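Local coordinates for protein pof8 (Schizosaccharomyces pombe, PDB 6U7V), which specifically binds telomerase RNA ter1 and promotes its assembly with the catalytic subunit trt1, this piece being its xRRM domain, at residues A[18-23]-A[119-124]; A[52-57]-A[70-75]; A[89-94]-A[108-113]. All coordinates share one frame; numbering follows the deposited sequence.

Contact 1 of 3, residues A[18-23]-A[119-124]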
ATOM      1  N   THR A  18      -1.588 -15.002 -10.306  1.00 20.61           N
ATOM      2  CA  THR A  18      -0.190 -14.873  -9.867  1.00 19.23           C
ATOM      3  C   THR A  18      -0.218 -14.654  -8.354  1.00 20.12           C
ATOM      4  O   THR A  18      -0.828 -13.696  -7.886  1.00 19.09           O
ATOM      5  CB  THR A  18       0.567 -13.768 -10.615  1.00 18.54           C
ATOM      6  OG1 THR A  18       0.538 -14.089 -12.021  1.00 19.72           O
ATOM      7  CG2 THR A  18       2.015 -13.616 -10.208  1.00 20.10           C
ATOM      8  N   LYS A  19       0.450 -15.513  -7.613  1.00 19.28           N
ATOM      9  CA  LYS A  19       0.468 -15.422  -6.142  1.00 18.43           C
ATOM     10  C   LYS A  19       1.356 -14.241  -5.717  1.00 15.08           C
ATOM     11  O   LYS A  19       2.337 -13.887  -6.384  1.00 16.77           O
ATOM     12  CB  LYS A  19       1.044 -16.700  -5.538  1.00 22.32           C
ATOM     13  CG  LYS A  19       0.459 -17.990  -6.093  1.00 29.99           C
ATOM     14  CD  LYS A  19      -0.983 -18.204  -5.784  1.00 36.95           C
ATOM     15  CE  LYS A  19      -1.503 -19.557  -6.266  1.00 39.27           C
ATOM     16  NZ  LYS A  19      -2.078 -19.487  -7.637  1.00 38.94           N
ATOM     17  N   ASN A  20       0.992 -13.718  -4.547  1.00 15.14           N
ATOM     18  CA  ASN A  20       1.853 -12.793  -3.754  1.00 15.54           C
ATOM     19  C   ASN A  20       1.989 -11.419  -4.418  1.00 15.57           C
ATOM     20  O   ASN A  20       3.027 -10.761  -4.230  1.00 13.86           O
ATOM     21  CB  ASN A  20       3.230 -13.422  -3.481  1.00 16.06           C
ATOM     22  CG  ASN A  20       3.074 -14.713  -2.709  1.00 19.40           C
ATOM     23  OD1 ASN A  20       2.237 -14.809  -1.829  1.00 17.97           O
ATOM     24  ND2 ASN A  20       3.848 -15.706  -3.145  1.00 21.47           N
ATOM     25  N   LEU A  21       0.955 -10.931  -5.125  1.00 13.01           N
ATOM     26  CA  LEU A  21       0.953  -9.576  -5.730  1.00 12.62           C
ATOM     27  C   LEU A  21       0.311  -8.523  -4.834  1.00 12.15           C
ATOM     28  O   LEU A  21       0.444  -7.379  -5.170  1.00 11.89           O
ATOM     29  CB  LEU A  21       0.120  -9.644  -7.017  1.00 12.84           C
ATOM     30  CG  LEU A  21       0.709 -10.441  -8.181  1.00 13.45           C
ATOM     31  CD1 LEU A  21      -0.254 -10.382  -9.364  1.00 15.42           C
ATOM     32  CD2 LEU A  21       2.060  -9.928  -8.585  1.00 14.41           C
ATOM     33  N   LEU A  22      -0.427  -8.920  -3.833  1.00 11.35           N
ATOM     34  CA  LEU A  22      -1.376  -8.021  -3.131  1.00 11.20           C
ATOM     35  C   LEU A  22      -0.856  -7.581  -1.797  1.00 11.60           C
ATOM     36  O   LEU A  22      -0.552  -8.409  -0.971  1.00 12.28           O
ATOM     37  CB  LEU A  22      -2.713  -8.715  -2.931  1.00 11.18           C
ATOM     38  CG  LEU A  22      -3.391  -9.347  -4.146  1.00 12.29           C
ATOM     39  CD1 LEU A  22      -4.667 -10.025  -3.723  1.00 14.06           C
ATOM     40  CD2 LEU A  22      -3.650  -8.335  -5.227  1.00 12.95           C
ATOM     41  N   THR A  23      -0.852  -6.272  -1.580  1.00 11.00           N
ATOM     42  CA  THR A  23      -0.584  -5.711  -0.239  1.00 11.35           C
ATOM     43  C   THR A  23      -1.733  -4.888   0.274  1.00 10.62           C
ATOM     44  O   THR A  23      -2.144  -3.968  -0.453  1.00 11.64           O
ATOM     45  CB  THR A  23       0.695  -4.882  -0.160  1.00 11.20           C
ATOM     46  OG1 THR A  23       0.606  -3.736  -1.011  1.00 11.71           O
ATOM     47  CG2 THR A  23       1.917  -5.652  -0.608  1.00 11.59           C
ATOM     48  N   GLU A 119      -6.975 -17.602   1.869  1.00 25.46           N
ATOM     49  CA  GLU A 119      -8.363 -17.455   1.393  1.00 27.62           C
ATOM     50  C   GLU A 119      -8.657 -15.997   0.989  1.00 25.57           C
ATOM     51  O   GLU A 119      -9.414 -15.778   0.044  1.00 23.95           O
ATOM     52  CB  GLU A 119      -9.344 -17.993   2.443  1.00 30.76           C
ATOM     53  CG  GLU A 119      -9.291 -19.511   2.593  1.00 37.83           C
ATOM     54  CD  GLU A 119      -9.566 -20.255   1.298  1.00 39.59           C
ATOM     55  OE1 GLU A 119     -10.512 -19.841   0.587  1.00 42.27           O
ATOM     56  OE2 GLU A 119      -8.785 -21.187   0.966  1.00 43.97           O
ATOM     57  N   GLU A 120      -8.102 -15.036   1.726  0.50 24.72           N
ATOM     58  CA  GLU A 120      -8.280 -13.586   1.447  0.50 23.35           C
ATOM     59  C   GLU A 120      -7.791 -13.273   0.037  0.50 20.18           C
ATOM     60  O   GLU A 120      -8.493 -12.521  -0.663  0.50 19.72           O
ATOM     61  CB  GLU A 120      -7.486 -12.753   2.443  0.50 25.80           C
ATOM     62  CG  GLU A 120      -8.349 -12.070   3.476  0.50 30.29           C
ATOM     63  CD  GLU A 120      -7.815 -10.684   3.774  0.50 31.97           C
ATOM     64  OE1 GLU A 120      -8.518  -9.696   3.466  0.50 36.48           O
ATOM     65  OE2 GLU A 120      -6.669 -10.595   4.267  0.50 36.68           O
ATOM     66  N   GLU A 121      -6.629 -13.813  -0.323  1.00 18.74           N
ATOM     67  CA  GLU A 121      -6.038 -13.665  -1.679  1.00 16.42           C
ATOM     68  C   GLU A 121      -6.952 -14.335  -2.690  1.00 19.65           C
ATOM     69  O   GLU A 121      -7.211 -13.758  -3.748  1.00 17.61           O
ATOM     70  CB  GLU A 121      -4.625 -14.191  -1.734  1.00 15.89           C
ATOM     71  CG  GLU A 121      -3.913 -14.047  -3.036  1.00 15.74           C
ATOM     72  CD  GLU A 121      -2.489 -14.540  -3.014  1.00 16.35           C
ATOM     73  OE1 GLU A 121      -2.259 -15.598  -2.312  1.00 21.54           O
ATOM     74  OE2 GLU A 121      -1.632 -14.035  -3.662  1.00 15.96           O
ATOM     75  N   LYS A 122      -7.377 -15.572  -2.416  1.00 20.01           N
ATOM     76  CA  LYS A 122      -8.226 -16.266  -3.411  1.00 21.13           C
ATOM     77  C   LYS A 122      -9.477 -15.448  -3.629  1.00 19.61           C
ATOM     78  O   LYS A 122      -9.872 -15.326  -4.807  1.00 21.93           O
ATOM     79  CB  LYS A 122      -8.551 -17.685  -2.928  1.00 22.13           C
ATOM     80  CG  LYS A 122      -7.383 -18.631  -3.002  1.00 25.37           C
ATOM     81  CD  LYS A 122      -7.722 -20.032  -2.465  1.00 30.92           C
ATOM     82  CE  LYS A 122      -6.581 -21.001  -2.691  1.00 39.03           C
ATOM     83  NZ  LYS A 122      -6.673 -22.176  -1.793  1.00 44.64           N
ATOM     84  N   ASN A 123     -10.069 -14.882  -2.595  1.00 20.09           N
ATOM     85  CA  ASN A 123     -11.347 -14.159  -2.681  1.00 23.08           C
ATOM     86  C   ASN A 123     -11.151 -12.869  -3.485  1.00 22.29           C
ATOM     87  O   ASN A 123     -12.045 -12.499  -4.263  1.00 23.09           O
ATOM     88  CB  ASN A 123     -11.949 -13.910  -1.306  1.00 28.10           C
ATOM     89  CG  ASN A 123     -13.440 -13.641  -1.416  1.00 36.19           C
ATOM     90  OD1 ASN A 123     -14.152 -14.390  -2.085  1.00 44.72           O
ATOM     91  ND2 ASN A 123     -13.899 -12.550  -0.831  1.00 38.51           N
ATOM     92  N   TYR A 124      -9.998 -12.198  -3.345  1.00 19.83           N
ATOM     93  CA  TYR A 124      -9.725 -10.992  -4.156  1.00 18.90           C
ATOM     94  C   TYR A 124      -9.880 -11.322  -5.635  1.00 17.84           C
ATOM     95  O   TYR A 124     -10.561 -10.602  -6.380  1.00 16.47           O
ATOM     96  CB  TYR A 124      -8.308 -10.493  -3.887  1.00 15.87           C
ATOM     97  CG  TYR A 124      -7.924  -9.264  -4.701  1.00 14.15           C
ATOM     98  CD1 TYR A 124      -7.398  -9.384  -5.985  1.00 13.50           C
ATOM     99  CD2 TYR A 124      -8.110  -7.996  -4.179  1.00 14.19           C
ATOM    100  CE1 TYR A 124      -7.043  -8.279  -6.738  1.00 12.69           C
ATOM    101  CE2 TYR A 124      -7.759  -6.882  -4.920  1.00 13.11           C
ATOM    102  CZ  TYR A 124      -7.221  -7.033  -6.182  1.00 12.08           C
ATOM    103  OH  TYR A 124      -6.835  -5.942  -6.907  1.00 15.45           O
TER
HETATM  104  O   HOH W   1      -1.912 -12.317  -5.754  1.00 14.48           O
HETATM  105  O   HOH W   2       0.031 -16.440  -1.594  1.00 25.81           O
HETATM  106  O   HOH W   3      -0.826 -11.520  -2.592  1.00 14.23           O
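The helix 118-128 that closes the xRRM meets the entry to strand 22-26 chiefly through the carboxylate of E121 and the ring of Y124. The E121 side chain has CG anti to the backbone N (chi1 -178°) and is extended beyond CG, a shape that carries the carboxylate from the helix to the turn ahead of the strand. There E121 OE2 accepts the backbone N-H of N20 at 2.8 Å from N20 N; the bond is nearly straight, 167° at the hydrogen, and the donor lies close to the line of the C-O bond. Water 1 lies near the same oxygen, 2.7 Å from E121 OE2, within reach of T18 O as well, and accepts from L21 N, while water 3 lies within hydrogen-bonding reach of E121 OE2 and accepts from L22 N. Three successive backbone N-H groups are thus tied, directly or through water, to one carboxylate oxygen. The other oxygen, E121 OE1, is joined through water 2 to N20 OD1. This helix follows the last strand and is the C-terminal addition that distinguishes an xRRM from the canonical RRM fold. With an alanine in place of E121, N20 N would probably lose its direct acceptor and waters 1, 2 and 3 their anchor on the helix. Next to the polar cluster, L22 lies over one face of the Y124 ring: L22 CD1 is 3.9 Å from the ring centroid, a CH-pi contact 28° off the normal, and L22 CD2 sits above the rim, 3.7 Å from Y124 CE1. Beyond the ring, Y124 OH bonds to D60 on strand 58-60, so the tyrosine spans from the leucine to an outermost strand of the sheet.

Contact 2 of 3, residues A[52-57]-A[70-75]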
ATOM      1  N   ILE A  52      14.616  -1.286  -8.737  1.00 29.10           N
ATOM      2  CA  ILE A  52      13.365  -1.467  -9.536  1.00 28.84           C
ATOM      3  C   ILE A  52      12.431  -0.292  -9.256  1.00 24.73           C
ATOM      4  O   ILE A  52      12.487   0.309  -8.192  1.00 26.68           O
ATOM      5  CB  ILE A  52      12.653  -2.804  -9.259  1.00 30.73           C
ATOM      6  CG1 ILE A  52      12.308  -2.967  -7.780  1.00 28.60           C
ATOM      7  CG2 ILE A  52      13.452  -3.984  -9.804  1.00 36.01           C
ATOM      8  CD1 ILE A  52      11.399  -4.142  -7.489  1.00 30.22           C
ATOM      9  N   ALA A  53      11.635   0.021 -10.241  1.00 24.40           N
ATOM     10  CA  ALA A  53      10.684   1.142 -10.202  1.00 23.80           C
ATOM     11  C   ALA A  53       9.493   0.724  -9.337  1.00 20.68           C
ATOM     12  O   ALA A  53       9.145  -0.447  -9.212  1.00 19.71           O
ATOM     13  CB  ALA A  53      10.277   1.483 -11.604  1.00 24.55           C
ATOM     14  N   CYS A  54       8.825   1.685  -8.759  1.00 17.64           N
ATOM     15  CA  CYS A  54       7.570   1.438  -8.028  1.00 16.31           C
ATOM     16  C   CYS A  54       6.464   1.230  -9.046  1.00 15.48           C
ATOM     17  O   CYS A  54       6.158   2.119  -9.753  1.00 17.46           O
ATOM     18  CB  CYS A  54       7.256   2.614  -7.135  1.00 16.77           C
ATOM     19  SG  CYS A  54       5.803   2.371  -6.106  1.00 16.63           S
ATOM     20  N   GLU A  55       5.877   0.040  -9.085  0.50 16.74           N
ATOM     21  CA  GLU A  55       4.840  -0.278 -10.115  0.50 16.76           C
ATOM     22  C   GLU A  55       3.622  -0.868  -9.432  0.50 16.03           C
ATOM     23  O   GLU A  55       3.392  -2.078  -9.512  0.50 16.68           O
ATOM     24  CB  GLU A  55       5.453  -1.127 -11.240  0.50 18.18           C
ATOM     25  CG  GLU A  55       6.552  -0.340 -11.959  0.50 20.51           C
ATOM     26  CD  GLU A  55       7.131  -0.824 -13.281  0.50 22.94           C
ATOM     27  OE1 GLU A  55       7.984  -1.744 -13.248  0.50 28.87           O
ATOM     28  OE2 GLU A  55       6.781  -0.248 -14.325  0.50 28.33           O
ATOM     29  N   PRO A  56       2.798  -0.011  -8.772  1.00 14.56           N
ATOM     30  CA  PRO A  56       1.555  -0.414  -8.161  1.00 15.30           C
ATOM     31  C   PRO A  56       0.492  -0.374  -9.246  1.00 16.30           C
ATOM     32  O   PRO A  56      -0.170   0.653  -9.426  1.00 19.17           O
ATOM     33  CB  PRO A  56       1.271   0.656  -7.116  1.00 15.48           C
ATOM     34  CG  PRO A  56       1.951   1.887  -7.649  1.00 17.13           C
ATOM     35  CD  PRO A  56       3.070   1.423  -8.571  1.00 13.88           C
HETATM   36  N   MSE A  57       0.306  -1.464  -9.955  1.00 13.18           N
HETATM   37  CA  MSE A  57      -0.447  -1.430 -11.183  1.00 14.24           C
HETATM   38  C   MSE A  57      -1.893  -1.030 -10.904  1.00 13.25           C
HETATM   39  O   MSE A  57      -2.457  -0.236 -11.670  1.00 15.41           O
HETATM   40  CB  MSE A  57      -0.408  -2.823 -11.789  1.00 15.47           C
HETATM   41  CG  MSE A  57      -1.148  -2.855 -13.139  1.00 14.60           C
HETATM   42 SE   MSE A  57      -1.276  -4.584 -13.906  1.00 19.48          SE
HETATM   43  CE  MSE A  57       0.400  -4.755 -14.123  1.00 16.11           C
ATOM     44  N   ILE A  70      -3.371  -2.949  -2.852  1.00  9.89           N
ATOM     45  CA  ILE A  70      -2.509  -2.694  -3.994  1.00  9.87           C
ATOM     46  C   ILE A  70      -2.213  -3.991  -4.745  1.00 10.19           C
ATOM     47  O   ILE A  70      -1.745  -4.936  -4.072  1.00 11.25           O
ATOM     48  CB  ILE A  70      -1.166  -2.048  -3.584  1.00  9.93           C
ATOM     49  CG1 ILE A  70      -1.322  -0.976  -2.493  1.00 10.84           C
ATOM     50  CG2 ILE A  70      -0.410  -1.512  -4.767  1.00 10.76           C
ATOM     51  CD1 ILE A  70      -2.283   0.165  -2.826  1.00 11.66           C
ATOM     52  N   ARG A  71      -2.446  -3.964  -6.044  1.00 10.42           N
ATOM     53  CA  ARG A  71      -2.058  -5.095  -6.908  1.00 10.58           C
ATOM     54  C   ARG A  71      -0.788  -4.661  -7.580  1.00  9.88           C
ATOM     55  O   ARG A  71      -0.797  -3.782  -8.480  1.00 10.36           O
ATOM     56  CB  ARG A  71      -3.190  -5.401  -7.875  1.00 10.27           C
ATOM     57  CG  ARG A  71      -3.009  -6.633  -8.768  1.00 10.49           C
ATOM     58  CD  ARG A  71      -2.022  -6.446  -9.888  1.00 11.05           C
ATOM     59  NE  ARG A  71      -2.265  -7.388 -10.997  1.00 10.97           N
ATOM     60  CZ  ARG A  71      -1.341  -7.826 -11.814  1.00 11.84           C
ATOM     61  NH1 ARG A  71      -0.046  -7.667 -11.637  1.00 12.47           N
ATOM     62  NH2 ARG A  71      -1.766  -8.573 -12.838  1.00 12.64           N
ATOM     63  N   TRP A  72       0.340  -5.224  -7.170  1.00 10.78           N
ATOM     64  CA  TRP A  72       1.662  -4.837  -7.675  1.00 11.04           C
ATOM     65  C   TRP A  72       1.921  -5.524  -9.019  1.00 10.50           C
ATOM     66  O   TRP A  72       1.295  -6.589  -9.286  1.00 11.90           O
ATOM     67  CB  TRP A  72       2.755  -5.177  -6.635  1.00 11.06           C
ATOM     68  CG  TRP A  72       2.660  -4.303  -5.420  1.00 10.16           C
ATOM     69  CD1 TRP A  72       1.991  -4.561  -4.259  1.00 10.41           C
ATOM     70  CD2 TRP A  72       3.224  -3.006  -5.307  1.00  9.97           C
ATOM     71  NE1 TRP A  72       2.109  -3.474  -3.403  1.00 11.08           N
ATOM     72  CE2 TRP A  72       2.837  -2.526  -4.040  1.00 11.06           C
ATOM     73  CE3 TRP A  72       3.960  -2.203  -6.153  1.00 10.75           C
ATOM     74  CZ2 TRP A  72       3.242  -1.249  -3.609  1.00 10.71           C
ATOM     75  CZ3 TRP A  72       4.346  -0.949  -5.723  1.00 11.49           C
ATOM     76  CH2 TRP A  72       3.993  -0.478  -4.438  1.00 11.89           C
ATOM     77  N   LYS A  73       2.846  -5.018  -9.800  1.00 12.26           N
ATOM     78  CA  LYS A  73       3.144  -5.628 -11.119  1.00 12.90           C
ATOM     79  C   LYS A  73       3.691  -7.020 -10.885  1.00 14.08           C
ATOM     80  O   LYS A  73       3.349  -7.953 -11.684  1.00 15.15           O
ATOM     81  CB  LYS A  73       4.112  -4.739 -11.873  1.00 15.00           C
ATOM     82  CG  LYS A  73       4.363  -5.250 -13.278  1.00 17.06           C
ATOM     83  CD  LYS A  73       5.029  -4.221 -14.121  1.00 20.42           C
ATOM     84  CE  LYS A  73       5.170  -4.657 -15.571  1.00 23.59           C
ATOM     85  NZ  LYS A  73       5.834  -3.621 -16.396  1.00 30.60           N
ATOM     86  N   THR A  74       4.564  -7.207  -9.897  1.00 12.84           N
ATOM     87  CA  THR A  74       5.291  -8.463  -9.653  1.00 13.58           C
ATOM     88  C   THR A  74       5.330  -8.736  -8.169  1.00 14.45           C
ATOM     89  O   THR A  74       5.265  -7.813  -7.328  1.00 13.78           O
ATOM     90  CB  THR A  74       6.710  -8.525 -10.249  1.00 15.46           C
ATOM     91  OG1 THR A  74       7.544  -7.704  -9.405  1.00 16.67           O
ATOM     92  CG2 THR A  74       6.822  -8.088 -11.682  1.00 16.26           C
ATOM     93  N   PRO A  75       5.578  -9.982  -7.760  1.00 14.36           N
ATOM     94  CA  PRO A  75       5.764 -10.308  -6.352  1.00 14.55           C
ATOM     95  C   PRO A  75       6.947  -9.546  -5.733  1.00 14.14           C
ATOM     96  O   PRO A  75       6.847  -9.163  -4.547  1.00 13.80           O
ATOM     97  CB  PRO A  75       6.022 -11.805  -6.364  1.00 16.58           C
ATOM     98  CG  PRO A  75       5.196 -12.256  -7.574  1.00 16.32           C
ATOM     99  CD  PRO A  75       5.423 -11.213  -8.614  1.00 15.36           C
TER
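The W72 indole has P56 and I70 over one face, with C54 at its edge; H77, A78 and C81 of helix 75-87 also touch its side chain. P56 CB lies 4.0 Å from the centroid of the W72 six-membered ring and 21° off the normal, a CH-pi contact offset toward the rim. I70 CG2 is above the rim on that face as well, and touches P56 CB at 3.6 Å. At the edge, C54 SG is 3.6 Å from W72 CZ3 and 87° off the normal, so the sulfur lies practically in the ring plane. The second flat group, the R71 guanidinium, carries the selenium of selenomethionine M57 over the centre of one face, SE standing 3.9 Å above the plane. M57 CG is anti to the backbone N (chi1 -178°), which runs the chain out alongside R71, and the bend at chi3 turns CE toward R71 NH1. R71 NH1 donates to W72 O at 2.9 Å, close to the guanidinium plane, which should restrain the rotation of the group. This is where the loop between helix 34-48 and strand 58-60 passes the end of strand 67-71 in the RRM fold; P56 is the centre of an inverse gamma turn. The backbones are joined by K73 N to E55 O, 3.0 Å long, the donor almost on the carbonyl axis, though the bond is bent at the hydrogen.

Contact 3 of 3, residues A[89-94]-A[108-113]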
ATOM      1  N   GLU A  89       9.133   4.219   9.558  1.00 14.44           N
ATOM      2  CA  GLU A  89       7.989   4.802  10.283  1.00 16.13           C
ATOM      3  C   GLU A  89       7.367   5.878   9.430  1.00 15.07           C
ATOM      4  O   GLU A  89       8.079   6.839   8.995  1.00 18.27           O
ATOM      5  CB  GLU A  89       8.437   5.527  11.547  1.00 19.58           C
ATOM      6  CG  GLU A  89       8.808   4.585  12.662  1.00 20.34           C
ATOM      7  CD  GLU A  89       9.277   5.223  13.950  1.00 22.96           C
ATOM      8  OE1 GLU A  89       9.571   6.431  13.953  1.00 22.65           O
ATOM      9  OE2 GLU A  89       9.458   4.431  14.916  1.00 23.42           O
ATOM     10  N   ARG A  90       6.145   5.681   8.994  1.00 11.47           N
ATOM     11  CA  ARG A  90       5.451   6.690   8.155  1.00 12.34           C
ATOM     12  C   ARG A  90       4.053   6.910   8.750  1.00 11.45           C
ATOM     13  O   ARG A  90       3.438   5.915   9.166  1.00 11.06           O
ATOM     14  CB  ARG A  90       5.378   6.253   6.682  1.00 13.22           C
ATOM     15  CG  ARG A  90       6.683   5.956   5.941  1.00 14.83           C
ATOM     16  CD  ARG A  90       7.297   7.251   5.433  1.00 13.16           C
ATOM     17  NE  ARG A  90       8.638   7.047   4.889  1.00 11.56           N
ATOM     18  CZ  ARG A  90       9.539   8.002   4.637  1.00 11.77           C
ATOM     19  NH1 ARG A  90       9.207   9.260   4.776  1.00 11.69           N
ATOM     20  NH2 ARG A  90      10.751   7.669   4.255  1.00 12.48           N
ATOM     21  N   LYS A  91       3.553   8.140   8.740  1.00 11.08           N
ATOM     22  CA  LYS A  91       2.193   8.471   9.133  1.00 12.00           C
ATOM     23  C   LYS A  91       1.711   9.526   8.194  1.00 11.76           C
ATOM     24  O   LYS A  91       2.388  10.534   8.026  1.00 13.29           O
ATOM     25  CB  LYS A  91       2.197   9.065  10.564  1.00 14.44           C
ATOM     26  CG  LYS A  91       2.731   8.171  11.684  1.00 17.42           C
ATOM     27  CD  LYS A  91       2.496   8.793  13.076  1.00 19.09           C
ATOM     28  CE  LYS A  91       2.713   7.814  14.208  1.00 21.35           C
ATOM     29  NZ  LYS A  91       2.102   8.357  15.440  1.00 25.99           N
ATOM     30  N   GLN A  92       0.561   9.286   7.588  1.00 13.71           N
ATOM     31  CA  GLN A  92       0.026  10.237   6.651  1.00 14.45           C
ATOM     32  C   GLN A  92      -0.699  11.305   7.454  1.00 16.00           C
ATOM     33  O   GLN A  92      -1.742  10.912   8.076  1.00 17.43           O
ATOM     34  CB  GLN A  92      -0.823   9.409   5.669  1.00 14.49           C
ATOM     35  CG  GLN A  92      -1.081  10.227   4.469  1.00 13.87           C
ATOM     36  CD  GLN A  92      -2.024   9.635   3.486  1.00 13.10           C
ATOM     37  OE1 GLN A  92      -2.871   8.811   3.794  1.00 13.18           O
ATOM     38  NE2 GLN A  92      -1.940  10.181   2.309  1.00 10.50           N
ATOM     39  N   ASN A  93      -0.218  12.523   7.462  1.00 14.53           N
ATOM     40  CA  ASN A  93      -0.593  13.669   8.320  1.00 17.44           C
ATOM     41  C   ASN A  93      -1.925  14.255   7.853  1.00 20.25           C
ATOM     42  O   ASN A  93      -2.742  14.686   8.710  1.00 24.53           O
ATOM     43  CB  ASN A  93       0.530  14.684   8.459  1.00 18.56           C
ATOM     44  CG  ASN A  93       1.752  14.077   9.120  1.00 18.95           C
ATOM     45  OD1 ASN A  93       2.840  13.905   8.488  1.00 19.03           O
ATOM     46  ND2 ASN A  93       1.528  13.671  10.372  1.00 16.04           N
ATOM     47  N   SER A  94      -2.183  14.234   6.559  1.00 14.29           N
ATOM     48  CA  SER A  94      -3.298  14.990   5.949  1.00 13.84           C
ATOM     49  C   SER A  94      -3.685  14.201   4.731  1.00 11.97           C
ATOM     50  O   SER A  94      -2.992  13.273   4.341  1.00 12.32           O
ATOM     51  CB  SER A  94      -2.932  16.365   5.616  1.00 14.22           C
ATOM     52  OG  SER A  94      -2.010  16.417   4.546  1.00 13.87           O
ATOM     53  N   ARG A 108      -2.154  10.270  14.762  1.00 24.48           N
ATOM     54  CA  ARG A 108      -2.219   9.400  13.562  1.00 24.72           C
ATOM     55  C   ARG A 108      -1.523   8.079  13.882  1.00 22.44           C
ATOM     56  O   ARG A 108      -0.461   8.085  14.477  1.00 24.24           O
ATOM     57  CB  ARG A 108      -1.607  10.162  12.381  1.00 23.54           C
ATOM     58  CG  ARG A 108      -2.354  11.445  12.021  1.00 23.07           C
ATOM     59  CD  ARG A 108      -3.711  11.297  11.339  1.00 24.16           C
ATOM     60  NE  ARG A 108      -3.460  10.452  10.167  1.00 21.80           N
ATOM     61  CZ  ARG A 108      -4.153   9.380   9.805  1.00 26.54           C
ATOM     62  NH1 ARG A 108      -5.344   9.148  10.320  1.00 27.72           N
ATOM     63  NH2 ARG A 108      -3.716   8.640   8.786  1.00 21.19           N
ATOM     64  N   PRO A 109      -2.034   6.889  13.479  1.00 23.88           N
ATOM     65  CA  PRO A 109      -1.298   5.625  13.604  1.00 23.32           C
ATOM     66  C   PRO A 109      -0.225   5.451  12.512  1.00 19.84           C
ATOM     67  O   PRO A 109      -0.302   6.241  11.523  1.00 21.55           O
ATOM     68  CB  PRO A 109      -2.365   4.537  13.391  1.00 26.24           C
ATOM     69  CG  PRO A 109      -3.666   5.280  13.332  1.00 27.70           C
ATOM     70  CD  PRO A 109      -3.365   6.689  12.883  1.00 28.58           C
ATOM     71  N   PHE A 110       0.703   4.504  12.666  1.00 20.44           N
ATOM     72  CA  PHE A 110       1.744   4.225  11.634  1.00 14.68           C
ATOM     73  C   PHE A 110       1.115   3.483  10.474  1.00 13.47           C
ATOM     74  O   PHE A 110       0.302   2.567  10.643  1.00 15.34           O
ATOM     75  CB  PHE A 110       2.949   3.431  12.135  1.00 19.51           C
ATOM     76  CG  PHE A 110       3.809   4.175  13.131  1.00 22.30           C
ATOM     77  CD1 PHE A 110       4.687   5.130  12.704  1.00 20.89           C
ATOM     78  CD2 PHE A 110       3.694   3.951  14.494  1.00 28.50           C
ATOM     79  CE1 PHE A 110       5.486   5.822  13.607  1.00 23.49           C
ATOM     80  CE2 PHE A 110       4.497   4.633  15.401  1.00 28.67           C
ATOM     81  CZ  PHE A 110       5.366   5.597  14.955  1.00 23.22           C
ATOM     82  N   LEU A 111       1.456   3.892   9.262  1.00 11.56           N
ATOM     83  CA  LEU A 111       1.115   3.136   8.044  1.00 11.44           C
ATOM     84  C   LEU A 111       1.695   1.732   8.146  1.00 12.60           C
ATOM     85  O   LEU A 111       2.836   1.517   8.552  1.00 13.24           O
ATOM     86  CB  LEU A 111       1.661   3.841   6.803  1.00 10.95           C
ATOM     87  CG  LEU A 111       0.914   5.102   6.474  1.00 11.02           C
ATOM     88  CD1 LEU A 111       1.752   5.957   5.568  1.00 12.93           C
ATOM     89  CD2 LEU A 111      -0.412   4.781   5.822  1.00 13.50           C
ATOM     90  N   ILE A 112       0.907   0.752   7.731  1.00 12.49           N
ATOM     91  CA  ILE A 112       1.243  -0.686   7.803  1.00 14.36           C
ATOM     92  C   ILE A 112       0.993  -1.308   6.420  1.00 13.58           C
ATOM     93  O   ILE A 112      -0.046  -0.960   5.813  1.00 13.15           O
ATOM     94  CB  ILE A 112       0.386  -1.398   8.863  1.00 16.65           C
ATOM     95  CG1 ILE A 112       0.810  -1.052  10.289  1.00 19.40           C
ATOM     96  CG2 ILE A 112       0.360  -2.901   8.643  1.00 19.95           C
ATOM     97  CD1 ILE A 112      -0.199  -1.458  11.353  1.00 22.37           C
ATOM     98  N   ALA A 113       1.841  -2.178   5.915  1.00 13.12           N
ATOM     99  CA  ALA A 113       1.624  -2.911   4.649  1.00 12.02           C
ATOM    100  C   ALA A 113       1.677  -4.393   4.990  1.00 14.98           C
ATOM    101  O   ALA A 113       2.661  -4.843   5.635  1.00 15.65           O
ATOM    102  CB  ALA A 113       2.598  -2.534   3.571  1.00 13.50           C
TER
HETATM  103  O   HOH W   4       5.180   2.990   8.800  1.00 21.14           O
HETATM  104  O   HOH W   5      -0.989   7.184   8.933  1.00 17.07           O
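K91 crosses the F110 ring and ends on a backbone carbonyl. K91 CE stands over the centre of the F110 face, 3.5 Å from the ring centroid and 13° off the normal, and K91 NZ lies 4.5 Å from that centroid in a cation-pi contact. The ammonium donates to R108 O, 2.8 Å from K91 NZ and nearly in line with the carbonyl. The straight reach follows from an extended chain beyond CG (chi2 -172°). The same R108 folds back at chi2 and chi3, and its NE donates to Q92 O at 2.7 Å, with NH2 adding a weak bond to the same oxygen. Beyond K91, L111 N donates to R90 O at 2.8 Å, while water 5 bridges the middle from Q92 N to P109 O. Further out, E89 lines up beside F110, and L111 CD1 packs on R90 CB. Q92 is positioned by H29 N and D97 O, R90 by Q88 and R99 O, all outside the two segments; the contact ties the loop after helix 75-87 to the lead-in of strand 112-115 in the xRRM. Both cations therefore rest on backbone carbonyls, with the lysine charge probably steadied by the aromatic face as well.

All three contacts border the same four-stranded antiparallel sheet of the xRRM. Contacts 1 and 2, with centres about 14 Å apart, touch directly where strands 22-26 and 67-71 run side by side: T23 OG1 is 2.8 Å from W72 NE1, a probable hydrogen bond, and T23 O is 2.9 Å from I70 N. Contact 3 lies across the chain's centre from both, its centre about 23 Å from that of contact 1 and about 20 Å from that of contact 2, and it touches neither. It is tied to contact 1 through the chain, since strand 112-115 leads on to helix 118-128. No RNA site can be placed from these contacts alone.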